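Local coordinates for protein peptidoglycan-binding domain 1 (Burkholderia, PDB 5NM7) that is a phage endolysin that probably cleaves bacterial peptidoglycan with a lysozyme-like N-acetylmuramidase module and probably anchors to it through a separate binding domain, at residues K103-F107 with K204-Q210. Numbering follows the deposited sequence.
Sequences KGAGF and KVSEAEQ. With GLY (glycine), chain E.
The carboxylate of Glu207 reaches into the loop segment 103-107 and is gripped at both oxygens. Glu207 OE2 accepts an almost straight hydrogen bond from Gly106 N at 2.9 Å, although the N-H comes from above the carboxylate plane, 41° out of it. A water ties the same OE2 to Phe107 N, donating to the former and accepting from the latter. OE1 is held from outside the loop as well: Lys60 NZ forms a salt bridge to it and Leu75 N a hydrogen bond, while a second water donates both to OE1 and to Gly104 O. Beyond CG the chain runs extended (chi2 -177°), which carries the acid from the first turn of helix 207-219 out to the loop.

Gln210, one turn on, takes the carbonyl end of Gly106. Gln210 NE2 donates to Gly106 O at 3.3 Å, arriving above the carbonyl plane, and also bonds Met203 O; Gln210 OE1 takes Ala180 N and lies 3.2 Å from Gly106 CA. The same NE2 sits over one face of the Phe107 ring, toward its rim, with amide and ring planes 39° apart. Phe107 pushes this ring into the break between helices 196-205 and 207-219: Phe107 CE1 comes 3.6 Å from Glu207 N at the ring edge, CZ meets Ser206 CA, and Arg73 makes a cation-pi contact. There Ser206 is the N-cap, Ser206 OG accepting from Glu209 N at 3.2 Å. Within the N-acetylmuramidase region, a buried glutamate thus fastens a loop to the capped N-terminus of a helix, Lys60 adding a link to the putative peptidoglycan-binding domain.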
# COMPACT_ATOMS: atom_id res chain seq x y z
N LYS A 103 -0.16 2.10 1.40
CA LYS A 103 -1.15 2.97 2.00
C LYS A 103 -2.15 2.20 2.86
O LYS A 103 -2.89 2.82 3.66
CB LYS A 103 -1.95 3.70 0.91
CG LYS A 103 -1.12 4.67 0.10
CD LYS A 103 -0.80 5.92 0.91
CE LYS A 103 0.01 6.96 0.13
NZ LYS A 103 1.45 6.60 0.04
N GLY A 104 -2.21 0.89 2.71
CA GLY A 104 -3.13 0.03 3.45
C GLY A 104 -4.32 -0.23 2.56
O GLY A 104 -4.30 -1.18 1.74
N ALA A 105 -5.34 0.62 2.67
CA ALA A 105 -6.43 0.57 1.70
C ALA A 105 -5.94 1.07 0.32
O ALA A 105 -5.51 2.19 0.20
CB ALA A 105 -7.60 1.42 2.16
N GLY A 106 -6.07 0.22 -0.68
CA GLY A 106 -5.77 0.58 -2.07
C GLY A 106 -6.93 1.29 -2.76
O GLY A 106 -6.77 1.81 -3.87
N PHE A 107 -8.10 1.27 -2.12
CA PHE A 107 -9.30 1.90 -2.67
C PHE A 107 -9.91 2.88 -1.69
O PHE A 107 -9.83 2.72 -0.46
CB PHE A 107 -10.36 0.84 -2.98
CG PHE A 107 -9.94 -0.13 -4.02
CD1 PHE A 107 -9.34 -1.35 -3.66
CD2 PHE A 107 -10.05 0.19 -5.36
CE1 PHE A 107 -8.92 -2.25 -4.62
CE2 PHE A 107 -9.64 -0.73 -6.32
CZ PHE A 107 -9.06 -1.93 -5.95
N LYS A 204 -7.88 -0.70 -10.87
CA LYS A 204 -9.29 -0.66 -10.41
C LYS A 204 -9.87 -2.00 -9.95
O LYS A 204 -10.91 -2.00 -9.28
CB LYS A 204 -10.14 -0.08 -11.54
CG LYS A 204 -9.88 1.37 -11.85
CD LYS A 204 -10.69 1.81 -13.08
CE LYS A 204 -10.63 3.32 -13.20
NZ LYS A 204 -11.25 3.74 -14.48
N VAL A 205 -9.23 -3.12 -10.29
CA VAL A 205 -9.76 -4.44 -10.03
C VAL A 205 -9.55 -4.85 -8.58
O VAL A 205 -10.49 -5.26 -7.89
CB VAL A 205 -9.12 -5.49 -10.96
CG1 VAL A 205 -9.46 -6.92 -10.55
CG2 VAL A 205 -9.57 -5.23 -12.40
N SER A 206 -8.32 -4.76 -8.08
CA SER A 206 -8.05 -5.30 -6.75
C SER A 206 -6.72 -4.82 -6.22
O SER A 206 -5.86 -4.33 -6.98
CB SER A 206 -8.00 -6.81 -6.78
OG SER A 206 -6.88 -7.27 -7.54
N GLU A 207 -6.56 -4.98 -4.90
CA GLU A 207 -5.27 -4.66 -4.27
C GLU A 207 -4.18 -5.62 -4.76
O GLU A 207 -3.01 -5.23 -4.85
CB GLU A 207 -5.37 -4.72 -2.77
CG GLU A 207 -6.15 -3.54 -2.23
CD GLU A 207 -6.21 -3.51 -0.71
OE1 GLU A 207 -5.71 -4.46 -0.08
OE2 GLU A 207 -6.76 -2.51 -0.18
N ALA A 208 -4.56 -6.85 -5.06
CA ALA A 208 -3.62 -7.79 -5.66
C ALA A 208 -2.98 -7.26 -6.95
O ALA A 208 -1.79 -7.39 -7.15
CB ALA A 208 -4.29 -9.14 -5.89
N GLU A 209 -3.80 -6.63 -7.82
CA GLU A 209 -3.26 -6.02 -9.02
C GLU A 209 -2.37 -4.83 -8.70
O GLU A 209 -1.37 -4.61 -9.36
CB GLU A 209 -4.38 -5.59 -9.98
CG GLU A 209 -5.10 -6.77 -10.61
CD GLU A 209 -4.21 -7.57 -11.59
OE1 GLU A 209 -3.30 -6.96 -12.18
OE2 GLU A 209 -4.41 -8.78 -11.80
N GLN A 210 -2.72 -4.09 -7.66
CA GLN A 210 -1.94 -2.95 -7.23
C GLN A 210 -0.58 -3.40 -6.69
O GLN A 210 0.43 -2.75 -6.96
CB GLN A 210 -2.71 -2.19 -6.19
CG GLN A 210 -3.96 -1.59 -6.77
CD GLN A 210 -4.82 -0.91 -5.72
OE1 GLN A 210 -4.43 -0.81 -4.56
NE2 GLN A 210 -5.96 -0.40 -6.14
N GLY E . 2.42 -10.72 -7.62
CA GLY E . 1.66 -9.95 -6.58
C GLY E . 0.18 -10.21 -6.64
O GLY E . -0.21 -11.02 -7.48
OXT GLY E . -0.65 -9.67 -5.88
O HOH W 1 -3.43 -3.59 1.28
O HOH W 2 -9.06 -0.94 -0.16